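Local coordinates for protein phytochrome Response Regulator RcpA (Tolypothrix sp. PCC 7601, PDB 1K68) that probably acts as a phosphorylatable receiver that relays the signal of a cyanobacterial phytochrome, taking up phosphate on an aspartate beside a magnesium ion and forming a homodimer, at residues Lys4-Glu9 and Glu30-Arg35; Ser54-Ile59 and Lys84-Val89; Val89-Ser94 and Ile112-Asn117. All coordinates share one frame; numbering follows the deposited sequence.

Contact 1. Residues Lys4-Glu9 and Glu30-Arg35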
ATOM      1  N   LYS A   4      -4.465  11.173  17.326  1.00 41.18           N
ATOM      2  CA  LYS A   4      -3.400  10.192  17.160  1.00 38.50           C
ATOM      3  C   LYS A   4      -3.945   8.766  17.180  1.00 36.29           C
ATOM      4  O   LYS A   4      -4.758   8.415  18.029  1.00 33.38           O
ATOM      5  CB  LYS A   4      -2.342  10.315  18.260  1.00 38.93           C
ATOM      6  CG  LYS A   4      -1.268   9.222  18.142  1.00 40.91           C
ATOM      7  CD  LYS A   4      -0.324   9.165  19.328  1.00 42.27           C
ATOM      8  CE  LYS A   4       0.684  10.298  19.317  1.00 42.95           C
ATOM      9  NZ  LYS A   4       1.681  10.112  20.410  1.00 42.97           N
ATOM     10  N   ILE A   5      -3.475   7.954  16.241  1.00 35.00           N
ATOM     11  CA  ILE A   5      -3.883   6.566  16.137  1.00 33.86           C
ATOM     12  C   ILE A   5      -2.667   5.691  16.405  1.00 33.59           C
ATOM     13  O   ILE A   5      -1.614   5.865  15.783  1.00 32.11           O
ATOM     14  CB  ILE A   5      -4.430   6.265  14.737  1.00 33.32           C
ATOM     15  CG1 ILE A   5      -5.623   7.166  14.458  1.00 32.32           C
ATOM     16  CG2 ILE A   5      -4.841   4.815  14.634  1.00 32.56           C
ATOM     17  CD1 ILE A   5      -6.051   7.142  13.021  1.00 37.52           C
ATOM     18  N   PHE A   6      -2.817   4.768  17.349  1.00 30.71           N
ATOM     19  CA  PHE A   6      -1.741   3.856  17.724  1.00 30.79           C
ATOM     20  C   PHE A   6      -2.043   2.484  17.120  1.00 30.67           C
ATOM     21  O   PHE A   6      -3.002   1.815  17.508  1.00 28.29           O
ATOM     22  CB  PHE A   6      -1.659   3.778  19.255  1.00 28.83           C
ATOM     23  CG  PHE A   6      -0.418   3.113  19.772  1.00 30.47           C
ATOM     24  CD1 PHE A   6       0.845   3.565  19.396  1.00 31.02           C
ATOM     25  CD2 PHE A   6      -0.510   2.062  20.677  1.00 27.99           C
ATOM     26  CE1 PHE A   6       1.994   2.981  19.919  1.00 30.08           C
ATOM     27  CE2 PHE A   6       0.635   1.469  21.207  1.00 28.80           C
ATOM     28  CZ  PHE A   6       1.892   1.930  20.830  1.00 29.59           C
ATOM     29  N   LEU A   7      -1.224   2.093  16.151  1.00 29.39           N
ATOM     30  CA  LEU A   7      -1.371   0.823  15.463  1.00 30.38           C
ATOM     31  C   LEU A   7      -0.340  -0.168  15.975  1.00 31.80           C
ATOM     32  O   LEU A   7       0.868   0.057  15.833  1.00 31.65           O
ATOM     33  CB  LEU A   7      -1.188   1.024  13.956  1.00 30.57           C
ATOM     34  CG  LEU A   7      -1.077  -0.204  13.040  1.00 31.57           C
ATOM     35  CD1 LEU A   7      -2.370  -1.024  13.063  1.00 29.72           C
ATOM     36  CD2 LEU A   7      -0.783   0.269  11.624  1.00 33.54           C
ATOM     37  N   VAL A   8      -0.826  -1.243  16.595  1.00 31.11           N
ATOM     38  CA  VAL A   8       0.025  -2.302  17.123  1.00 31.47           C
ATOM     39  C   VAL A   8      -0.141  -3.469  16.147  1.00 32.46           C
ATOM     40  O   VAL A   8      -1.137  -4.198  16.195  1.00 30.09           O
ATOM     41  CB  VAL A   8      -0.418  -2.728  18.540  1.00 31.88           C
ATOM     42  CG1 VAL A   8       0.573  -3.737  19.105  1.00 31.46           C
ATOM     43  CG2 VAL A   8      -0.517  -1.506  19.454  1.00 31.52           C
ATOM     44  N   GLU A   9       0.845  -3.626  15.262  1.00 31.97           N
ATOM     45  CA  GLU A   9       0.819  -4.644  14.207  1.00 32.16           C
ATOM     46  C   GLU A   9       2.234  -4.949  13.707  1.00 32.84           C
ATOM     47  O   GLU A   9       3.064  -4.051  13.616  1.00 33.51           O
ATOM     48  CB  GLU A   9      -0.023  -4.109  13.050  1.00 30.24           C
ATOM     49  CG  GLU A   9       0.094  -4.872  11.749  1.00 31.62           C
ATOM     50  CD  GLU A   9      -0.564  -6.223  11.817  1.00 34.31           C
ATOM     51  OE1 GLU A   9       0.163  -7.239  11.784  1.00 34.90           O
ATOM     52  OE2 GLU A   9      -1.811  -6.264  11.910  1.00 32.92           O
ATOM     53  N   GLU A  30      -2.404  11.491  13.003  1.00 47.21           N
ATOM     54  CA  GLU A  30      -1.038  11.068  13.261  1.00 46.52           C
ATOM     55  C   GLU A  30      -1.080   9.579  13.557  1.00 44.74           C
ATOM     56  O   GLU A  30      -1.807   9.142  14.443  1.00 45.02           O
ATOM     57  CB  GLU A  30      -0.443  11.810  14.454  1.00 47.11           C
ATOM     58  CG  GLU A  30       0.845  11.183  14.945  1.00 50.06           C
ATOM     59  CD  GLU A  30       1.458  11.921  16.116  1.00 52.80           C
ATOM     60  OE1 GLU A  30       0.735  12.218  17.093  1.00 54.59           O
ATOM     61  OE2 GLU A  30       2.672  12.196  16.063  1.00 54.53           O
ATOM     62  N   VAL A  31      -0.307   8.801  12.811  1.00 41.95           N
ATOM     63  CA  VAL A  31      -0.286   7.365  13.015  1.00 39.30           C
ATOM     64  C   VAL A  31       1.053   6.893  13.537  1.00 39.18           C
ATOM     65  O   VAL A  31       2.077   7.040  12.867  1.00 40.44           O
ATOM     66  CB  VAL A  31      -0.583   6.612  11.704  1.00 40.66           C
ATOM     67  CG1 VAL A  31      -0.727   5.121  11.981  1.00 36.94           C
ATOM     68  CG2 VAL A  31      -1.850   7.165  11.066  1.00 40.88           C
ATOM     69  N   VAL A  32       1.047   6.332  14.741  1.00 36.95           N
ATOM     70  CA  VAL A  32       2.260   5.809  15.338  1.00 37.08           C
ATOM     71  C   VAL A  32       2.126   4.302  15.369  1.00 37.49           C
ATOM     72  O   VAL A  32       1.159   3.762  15.901  1.00 38.05           O
ATOM     73  CB  VAL A  32       2.466   6.357  16.751  1.00 37.21           C
ATOM     74  CG1 VAL A  32       3.630   5.650  17.418  1.00 36.66           C
ATOM     75  CG2 VAL A  32       2.740   7.850  16.675  1.00 36.88           C
ATOM     76  N   THR A  33       3.108   3.624  14.793  1.00 37.62           N
ATOM     77  CA  THR A  33       3.090   2.177  14.696  1.00 36.79           C
ATOM     78  C   THR A  33       4.210   1.488  15.465  1.00 37.50           C
ATOM     79  O   THR A  33       5.377   1.829  15.291  1.00 36.20           O
ATOM     80  CB  THR A  33       3.208   1.751  13.208  1.00 37.23           C
ATOM     81  OG1 THR A  33       2.224   2.444  12.425  1.00 37.22           O
ATOM     82  CG2 THR A  33       3.016   0.248  13.053  1.00 34.71           C
ATOM     83  N   VAL A  34       3.848   0.541  16.330  1.00 35.57           N
ATOM     84  CA  VAL A  34       4.838  -0.251  17.060  1.00 36.12           C
ATOM     85  C   VAL A  34       4.549  -1.682  16.627  1.00 36.19           C
ATOM     86  O   VAL A  34       3.397  -2.021  16.317  1.00 35.18           O
ATOM     87  CB  VAL A  34       4.724  -0.128  18.597  1.00 36.47           C
ATOM     88  CG1 VAL A  34       5.138   1.266  19.031  1.00 36.57           C
ATOM     89  CG2 VAL A  34       3.317  -0.450  19.052  1.00 36.94           C
ATOM     90  N   ARG A  35       5.576  -2.525  16.624  1.00 36.09           N
ATOM     91  CA  ARG A  35       5.431  -3.891  16.128  1.00 38.57           C
ATOM     92  C   ARG A  35       5.352  -5.083  17.071  1.00 37.34           C
ATOM     93  O   ARG A  35       5.396  -6.223  16.618  1.00 37.46           O
ATOM     94  CB  ARG A  35       6.520  -4.126  15.087  1.00 40.57           C
ATOM     95  CG  ARG A  35       6.557  -2.996  14.065  1.00 45.01           C
ATOM     96  CD  ARG A  35       7.805  -3.010  13.206  1.00 50.68           C
ATOM     97  NE  ARG A  35       7.524  -3.481  11.857  1.00 53.97           N
ATOM     98  CZ  ARG A  35       7.048  -4.687  11.574  1.00 56.23           C
ATOM     99  NH1 ARG A  35       6.797  -5.552  12.546  1.00 59.97           N
ATOM    100  NH2 ARG A  35       6.825  -5.030  10.318  1.00 57.60           N
TER
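F6 and V34 make the closest apolar approach between the parallel strands 4-8 and 30-34: F6 CZ lies 3.3 Å from V34 CG2, the two side chains crossing at about a right angle. With CG1 of V34 anti to the carbonyl carbon (chi1 -69°), CG2 falls between backbone N and carbonyl carbon. V8 CG2 reaches the same methyl at 4.0 Å, and F6 CD1 meets V32 CG1 at 4.0 Å. Flat phenyl and branched valines suit this face, where Y43 of helix 37-44 stacks on the F6 ring. L7 and T33, side by side on the other face, approach less closely, L7 CD2 3.8 Å from T33 OG1. The looser side is strand 30-34, whose E30 to T33 are partly exposed while K4 to V8 are buried. K4 NZ stays 4.0 Å from E30 OE1, beyond a salt bridge, and bonds instead to Y43 OH and S54 O. Five backbone hydrogen bonds join the strands, the shortest from I5 N to E30 O at 2.7 Å. The backbone polar groups thus pair with one another, leaving apolar side chains to pack under helix 37-44 on the F6 face and helix 12-23 on the L7 face.

Contact 2. Residues Ser54-Ile59 and Lys84-Val89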
ATOM      1  N   SER A  54       2.571  11.309  23.589  1.00 43.23           N
ATOM      2  CA  SER A  54       1.205  11.625  23.996  1.00 42.52           C
ATOM      3  C   SER A  54       0.261  10.440  23.829  1.00 40.54           C
ATOM      4  O   SER A  54       0.488   9.556  23.000  1.00 38.25           O
ATOM      5  CB  SER A  54       0.679  12.829  23.211  1.00 42.49           C
ATOM      6  OG  SER A  54       0.758  12.602  21.818  1.00 46.63           O
ATOM      7  N   ARG A  55      -0.799  10.438  24.629  1.00 38.71           N
ATOM      8  CA  ARG A  55      -1.788   9.365  24.615  1.00 37.59           C
ATOM      9  C   ARG A  55      -2.539   9.285  23.292  1.00 33.52           C
ATOM     10  O   ARG A  55      -3.005  10.287  22.771  1.00 35.62           O
ATOM     11  CB  ARG A  55      -2.788   9.577  25.756  1.00 39.27           C
ATOM     12  CG  ARG A  55      -3.797   8.455  25.951  1.00 43.27           C
ATOM     13  CD  ARG A  55      -4.841   8.861  26.971  1.00 46.78           C
ATOM     14  NE  ARG A  55      -4.212   9.305  28.211  1.00 53.28           N
ATOM     15  CZ  ARG A  55      -4.835   9.984  29.169  1.00 56.14           C
ATOM     16  NH1 ARG A  55      -6.118  10.303  29.035  1.00 57.87           N
ATOM     17  NH2 ARG A  55      -4.172  10.358  30.257  1.00 56.80           N
ATOM     18  N   PRO A  56      -2.663   8.079  22.726  1.00 33.56           N
ATOM     19  CA  PRO A  56      -3.389   7.983  21.456  1.00 31.35           C
ATOM     20  C   PRO A  56      -4.891   8.148  21.673  1.00 30.07           C
ATOM     21  O   PRO A  56      -5.403   7.903  22.765  1.00 30.44           O
ATOM     22  CB  PRO A  56      -3.026   6.586  20.961  1.00 31.66           C
ATOM     23  CG  PRO A  56      -2.850   5.824  22.225  1.00 33.00           C
ATOM     24  CD  PRO A  56      -2.064   6.786  23.090  1.00 30.25           C
ATOM     25  N   ASP A  57      -5.598   8.570  20.635  1.00 27.37           N
ATOM     26  CA  ASP A  57      -7.033   8.738  20.745  1.00 28.33           C
ATOM     27  C   ASP A  57      -7.728   7.453  20.337  1.00 29.47           C
ATOM     28  O   ASP A  57      -8.859   7.208  20.734  1.00 30.82           O
ATOM     29  CB  ASP A  57      -7.508   9.879  19.851  1.00 32.06           C
ATOM     30  CG  ASP A  57      -6.903  11.200  20.244  1.00 34.33           C
ATOM     31  OD1 ASP A  57      -6.050  11.716  19.489  1.00 37.65           O
ATOM     32  OD2 ASP A  57      -7.271  11.708  21.323  1.00 34.82           O
ATOM     33  N   LEU A  58      -7.035   6.636  19.548  1.00 30.64           N
ATOM     34  CA  LEU A  58      -7.585   5.372  19.074  1.00 28.52           C
ATOM     35  C   LEU A  58      -6.500   4.315  18.915  1.00 29.12           C
ATOM     36  O   LEU A  58      -5.441   4.580  18.351  1.00 29.09           O
ATOM     37  CB  LEU A  58      -8.265   5.578  17.729  1.00 27.98           C
ATOM     38  CG  LEU A  58      -8.849   4.327  17.077  1.00 30.50           C
ATOM     39  CD1 LEU A  58     -10.127   3.946  17.783  1.00 29.13           C
ATOM     40  CD2 LEU A  58      -9.129   4.605  15.616  1.00 30.56           C
ATOM     41  N   ILE A  59      -6.768   3.112  19.404  1.00 26.69           N
ATOM     42  CA  ILE A  59      -5.817   2.030  19.279  1.00 25.53           C
ATOM     43  C   ILE A  59      -6.363   0.944  18.351  1.00 26.64           C
ATOM     44  O   ILE A  59      -7.506   0.497  18.506  1.00 25.44           O
ATOM     45  CB  ILE A  59      -5.517   1.404  20.647  1.00 26.48           C
ATOM     46  CG1 ILE A  59      -4.800   2.420  21.544  1.00 24.96           C
ATOM     47  CG2 ILE A  59      -4.682   0.148  20.463  1.00 25.41           C
ATOM     48  CD1 ILE A  59      -4.691   1.975  22.985  1.00 25.21           C
ATOM     49  N   LYS A  84      -7.913   2.305  30.190  1.00 32.28           N
ATOM     50  CA  LYS A  84      -9.144   1.615  29.832  1.00 31.69           C
ATOM     51  C   LYS A  84     -10.154   2.440  29.048  1.00 30.81           C
ATOM     52  O   LYS A  84     -11.032   1.879  28.391  1.00 28.94           O
ATOM     53  CB  LYS A  84      -9.806   1.036  31.077  1.00 30.85           C
ATOM     54  CG  LYS A  84     -10.466   2.044  31.982  1.00 32.65           C
ATOM     55  CD  LYS A  84     -11.122   1.323  33.150  1.00 35.69           C
ATOM     56  CE  LYS A  84     -11.786   2.292  34.098  1.00 38.97           C
ATOM     57  NZ  LYS A  84     -12.274   1.603  35.321  1.00 42.78           N
ATOM     58  N   ARG A  85     -10.042   3.763  29.103  1.00 29.94           N
ATOM     59  CA  ARG A  85     -10.985   4.603  28.371  1.00 29.50           C
ATOM     60  C   ARG A  85     -10.594   4.792  26.911  1.00 28.49           C
ATOM     61  O   ARG A  85     -11.405   5.243  26.105  1.00 30.05           O
ATOM     62  CB  ARG A  85     -11.148   5.969  29.049  1.00 32.05           C
ATOM     63  CG  ARG A  85     -11.997   5.940  30.323  1.00 33.72           C
ATOM     64  CD  ARG A  85     -12.110   7.336  30.928  1.00 36.18           C
ATOM     65  NE  ARG A  85     -10.790   7.896  31.211  1.00 38.82           N
ATOM     66  CZ  ARG A  85      -9.958   7.427  32.138  1.00 41.97           C
ATOM     67  NH1 ARG A  85     -10.306   6.387  32.887  1.00 41.27           N
ATOM     68  NH2 ARG A  85      -8.765   7.986  32.305  1.00 42.93           N
ATOM     69  N   ILE A  86      -9.357   4.450  26.568  1.00 27.38           N
ATOM     70  CA  ILE A  86      -8.908   4.589  25.192  1.00 27.22           C
ATOM     71  C   ILE A  86      -9.609   3.532  24.347  1.00 26.24           C
ATOM     72  O   ILE A  86      -9.547   2.345  24.650  1.00 27.33           O
ATOM     73  CB  ILE A  86      -7.392   4.376  25.049  1.00 26.07           C
ATOM     74  CG1 ILE A  86      -6.624   5.335  25.972  1.00 26.33           C
ATOM     75  CG2 ILE A  86      -6.988   4.614  23.607  1.00 28.10           C
ATOM     76  CD1 ILE A  86      -5.128   5.099  25.982  1.00 24.65           C
ATOM     77  N   PRO A  87     -10.299   3.954  23.284  1.00 25.76           N
ATOM     78  CA  PRO A  87     -10.982   2.968  22.444  1.00 25.75           C
ATOM     79  C   PRO A  87     -10.000   2.035  21.746  1.00 26.70           C
ATOM     80  O   PRO A  87      -9.036   2.479  21.112  1.00 27.23           O
ATOM     81  CB  PRO A  87     -11.750   3.830  21.458  1.00 25.35           C
ATOM     82  CG  PRO A  87     -12.058   5.058  22.258  1.00 28.53           C
ATOM     83  CD  PRO A  87     -10.757   5.318  22.976  1.00 24.13           C
ATOM     84  N   VAL A  88     -10.237   0.736  21.885  1.00 25.77           N
ATOM     85  CA  VAL A  88      -9.393  -0.258  21.243  1.00 22.03           C
ATOM     86  C   VAL A  88     -10.217  -1.003  20.211  1.00 25.77           C
ATOM     87  O   VAL A  88     -11.291  -1.522  20.521  1.00 22.57           O
ATOM     88  CB  VAL A  88      -8.836  -1.298  22.252  1.00 22.21           C
ATOM     89  CG1 VAL A  88      -8.058  -2.407  21.501  1.00 23.11           C
ATOM     90  CG2 VAL A  88      -7.912  -0.621  23.246  1.00 20.59           C
ATOM     91  N   VAL A  89      -9.718  -1.037  18.980  1.00 24.02           N
ATOM     92  CA  VAL A  89     -10.380  -1.770  17.914  1.00 25.10           C
ATOM     93  C   VAL A  89      -9.451  -2.900  17.504  1.00 25.28           C
ATOM     94  O   VAL A  89      -8.379  -2.667  16.932  1.00 25.54           O
ATOM     95  CB  VAL A  89     -10.642  -0.903  16.662  1.00 23.23           C
ATOM     96  CG1 VAL A  89     -11.138  -1.794  15.520  1.00 25.77           C
ATOM     97  CG2 VAL A  89     -11.683   0.155  16.965  1.00 25.29           C
TER
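Parallel strand pairing begins here, where the loops leading into the adjacent strands 58-60 and 88-92 pack together and I59 is brought against V88. I59 holds the register through two backbone bonds: its N donates to P87 O at 2.9 Å, and its O accepts from V89 N at 2.7 Å. Proline fits just ahead of the strand because it has no N-H to offer while its carbonyl still accepts. On the I59 face of the sheet I86 is wedged between two partners. Its CG1 lies beside the backbone N (chi1 -56°), which leaves CG2 anti to it, and CG2 meets I59 CD1 at 3.6 Å. I86 CD1 reaches R55 CG, also at 3.6 Å, so the arginine's methylenes shield the isoleucine. An alanine in place of I86 would probably leave a gap beside I59 CD1 and set the R55 methylenes free to shift. On the other face the L58 side chain crosses that of P87 at about a right angle, L58 CD1 4.0 Å from P87 CB. W132 of helix 118-135 touches L58, P87 and V89 on that side, whereas L44 of helix 37-44 and F6 of strand 4-8 both pack on P56 and I59.

Contact 3. Residues Val89-Ser94 and Ile112-Asn117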
ATOM      1  N   VAL A  89      -9.718  -1.037  18.980  1.00 24.02           N
ATOM      2  CA  VAL A  89     -10.380  -1.770  17.914  1.00 25.10           C
ATOM      3  C   VAL A  89      -9.451  -2.900  17.504  1.00 25.28           C
ATOM      4  O   VAL A  89      -8.379  -2.667  16.932  1.00 25.54           O
ATOM      5  CB  VAL A  89     -10.642  -0.903  16.662  1.00 23.23           C
ATOM      6  CG1 VAL A  89     -11.138  -1.794  15.520  1.00 25.77           C
ATOM      7  CG2 VAL A  89     -11.683   0.155  16.965  1.00 25.29           C
ATOM      8  N   VAL A  90      -9.834  -4.129  17.816  1.00 24.95           N
ATOM      9  CA  VAL A  90      -9.006  -5.249  17.415  1.00 25.17           C
ATOM     10  C   VAL A  90      -9.258  -5.466  15.927  1.00 25.26           C
ATOM     11  O   VAL A  90     -10.408  -5.551  15.493  1.00 24.23           O
ATOM     12  CB  VAL A  90      -9.346  -6.516  18.239  1.00 23.70           C
ATOM     13  CG1 VAL A  90      -8.865  -7.785  17.512  1.00 25.89           C
ATOM     14  CG2 VAL A  90      -8.664  -6.415  19.603  1.00 22.04           C
ATOM     15  N   LEU A  91      -8.175  -5.483  15.151  1.00 25.12           N
ATOM     16  CA  LEU A  91      -8.219  -5.698  13.703  1.00 26.65           C
ATOM     17  C   LEU A  91      -7.256  -6.854  13.506  1.00 27.17           C
ATOM     18  O   LEU A  91      -6.039  -6.696  13.611  1.00 26.32           O
ATOM     19  CB  LEU A  91      -7.740  -4.445  12.944  1.00 25.81           C
ATOM     20  CG  LEU A  91      -7.624  -4.513  11.417  1.00 26.21           C
ATOM     21  CD1 LEU A  91      -8.956  -4.908  10.789  1.00 24.80           C
ATOM     22  CD2 LEU A  91      -7.171  -3.162  10.894  1.00 26.98           C
ATOM     23  N   SER A  92      -7.811  -8.028  13.223  1.00 27.01           N
ATOM     24  CA  SER A  92      -6.997  -9.221  13.104  1.00 28.66           C
ATOM     25  C   SER A  92      -7.462 -10.196  12.027  1.00 30.48           C
ATOM     26  O   SER A  92      -8.623 -10.177  11.609  1.00 30.15           O
ATOM     27  CB  SER A  92      -6.990  -9.917  14.479  1.00 29.21           C
ATOM     28  OG  SER A  92      -6.390 -11.192  14.431  0.50 31.22           O
ATOM     29  N   THR A  93      -6.539 -11.046  11.580  1.00 32.40           N
ATOM     30  CA  THR A  93      -6.845 -12.059  10.575  1.00 31.42           C
ATOM     31  C   THR A  93      -7.636 -13.171  11.253  1.00 31.37           C
ATOM     32  O   THR A  93      -8.327 -13.946  10.597  1.00 31.21           O
ATOM     33  CB  THR A  93      -5.568 -12.704   9.993  1.00 33.64           C
ATOM     34  OG1 THR A  93      -4.730 -13.142  11.070  1.00 35.77           O
ATOM     35  CG2 THR A  93      -4.806 -11.722   9.111  1.00 34.43           C
ATOM     36  N   SER A  94      -7.546 -13.236  12.576  1.00 30.85           N
ATOM     37  CA  SER A  94      -8.242 -14.288  13.307  1.00 31.87           C
ATOM     38  C   SER A  94      -9.763 -14.277  13.282  1.00 31.32           C
ATOM     39  O   SER A  94     -10.409 -13.279  13.598  1.00 30.59           O
ATOM     40  CB  SER A  94      -7.794 -14.318  14.769  1.00 32.15           C
ATOM     41  OG  SER A  94      -8.571 -15.266  15.491  1.00 35.59           O
ATOM     42  N   ILE A 112     -12.736  -6.607  14.563  1.00 26.72           N
ATOM     43  CA  ILE A 112     -12.881  -6.659  13.113  1.00 27.44           C
ATOM     44  C   ILE A 112     -11.883  -7.644  12.525  1.00 26.74           C
ATOM     45  O   ILE A 112     -10.708  -7.645  12.886  1.00 26.80           O
ATOM     46  CB  ILE A 112     -12.653  -5.271  12.465  1.00 27.30           C
ATOM     47  CG1 ILE A 112     -13.683  -4.270  12.995  1.00 29.14           C
ATOM     48  CG2 ILE A 112     -12.761  -5.386  10.949  1.00 29.65           C
ATOM     49  CD1 ILE A 112     -13.450  -2.865  12.540  1.00 31.26           C
ATOM     50  N   THR A 113     -12.363  -8.488  11.620  1.00 28.13           N
ATOM     51  CA  THR A 113     -11.504  -9.467  10.977  1.00 28.69           C
ATOM     52  C   THR A 113     -10.984  -8.893   9.673  1.00 30.76           C
ATOM     53  O   THR A 113     -11.739  -8.305   8.897  1.00 31.03           O
ATOM     54  CB  THR A 113     -12.266 -10.760  10.669  1.00 31.40           C
ATOM     55  OG1 THR A 113     -13.371 -10.460   9.810  1.00 35.43           O
ATOM     56  CG2 THR A 113     -12.792 -11.384  11.952  1.00 27.58           C
ATOM     57  N   LYS A 114      -9.691  -9.061   9.432  1.00 29.52           N
ATOM     58  CA  LYS A 114      -9.088  -8.558   8.213  1.00 29.82           C
ATOM     59  C   LYS A 114      -9.651  -9.320   7.008  1.00 32.05           C
ATOM     60  O   LYS A 114      -9.684 -10.551   7.003  1.00 31.82           O
ATOM     61  CB  LYS A 114      -7.572  -8.723   8.289  1.00 28.84           C
ATOM     62  CG  LYS A 114      -6.902  -7.890   9.385  1.00 26.58           C
ATOM     63  CD  LYS A 114      -5.410  -8.170   9.419  1.00 25.70           C
ATOM     64  CE  LYS A 114      -4.707  -7.285  10.426  1.00 26.39           C
ATOM     65  NZ  LYS A 114      -3.319  -7.740  10.642  1.00 25.94           N
ATOM     66  N   SER A 115     -10.112  -8.587   6.000  1.00 34.18           N
ATOM     67  CA  SER A 115     -10.670  -9.212   4.796  1.00 35.72           C
ATOM     68  C   SER A 115      -9.577  -9.984   4.064  1.00 36.36           C
ATOM     69  O   SER A 115      -8.383  -9.725   4.250  1.00 34.60           O
ATOM     70  CB  SER A 115     -11.227  -8.153   3.839  1.00 37.57           C
ATOM     71  OG  SER A 115     -12.030  -7.198   4.507  1.00 44.54           O
ATOM     72  N   ALA A 116      -9.994 -10.925   3.224  1.00 36.46           N
ATOM     73  CA  ALA A 116      -9.063 -11.719   2.436  1.00 37.73           C
ATOM     74  C   ALA A 116      -8.664 -10.896   1.207  1.00 38.06           C
ATOM     75  O   ALA A 116      -7.574 -11.055   0.660  1.00 40.96           O
ATOM     76  CB  ALA A 116      -9.733 -13.013   2.007  1.00 38.89           C
ATOM     77  N   ASN A 117      -9.566 -10.011   0.798  1.00 36.79           N
ATOM     78  CA  ASN A 117      -9.374  -9.139  -0.353  1.00 37.73           C
ATOM     79  C   ASN A 117      -8.814  -7.782   0.086  1.00 36.93           C
ATOM     80  O   ASN A 117      -9.464  -7.037   0.815  1.00 36.53           O
ATOM     81  CB  ASN A 117     -10.715  -8.959  -1.070  1.00 36.44           C
ATOM     82  CG  ASN A 117     -10.637  -7.994  -2.230  1.00 39.81           C
ATOM     83  OD1 ASN A 117     -10.733  -6.776  -2.050  1.00 40.54           O
ATOM     84  ND2 ASN A 117     -10.454  -8.531  -3.438  1.00 38.91           N
TER
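K114 lies along the end of strand 88-92, meeting S92, T93 and L91 in turn. Its CB sits 3.8 Å from S92 O, and CG, placed anti to the lysine's own carbonyl carbon (chi1 -65°), is 3.6 Å from S92 C. Beyond CG the chain is fully extended: CD packs 3.6 Å from T93 CG2, and CE passes 3.5 Å from L91 O. NZ at the tip forms salt bridges with E9 and D14 and a hydrogen bond to the aspartyl phosphate at position 62. Lysine suits this place because its methylenes can follow the backbone while the ammonium reaches a cluster of negative groups. The backbone sets the starting point of that chain. K114 N donates to S92 O at 2.7 Å, but from well above the carbonyl plane (48° out of it), as the chain leaves the strand here. Earlier along the pair, I112 N bonds to V90 O and S92 N to I112 O. I112 also spreads its branches over its neighbour strand, CG2 lying 3.8 Å from L91 CD1 and CD1 3.9 Å from V89 CG1, with helix 118-135 packed against it. T93 N binds the phosphate, as does S92 OG in the conformer considered; that second bond is less certain because S92 was modelled twice. A small hydroxyl residue at the end of one strand and an extended lysine just past the next, both turned to the phosphoaspartate, are the signature of the CheY-like receiver active site.

All three contacts belong to one five-stranded parallel sheet. Contacts 1 and 2, with centres about 10 Å apart, are joined directly: K4 N lies 2.7 Å from D57 OD1 and F6 N 2.8 Å from L58 O, both probable hydrogen bonds. Contacts 2 and 3 share V89 on strand 88-92, yet their centres stand about 18 Å apart, on opposite sides of the chain's centre. Contacts 1 and 3 meet through the salt bridge between E9 and K114. It is at this end that the magnesium ion sits, bound by D10, the phosphorylated D62 and N64: the side chains of E9 and K114 come within about 4 and 5 Å of it, whereas that of I59 in contact 2 is about 13 Å away.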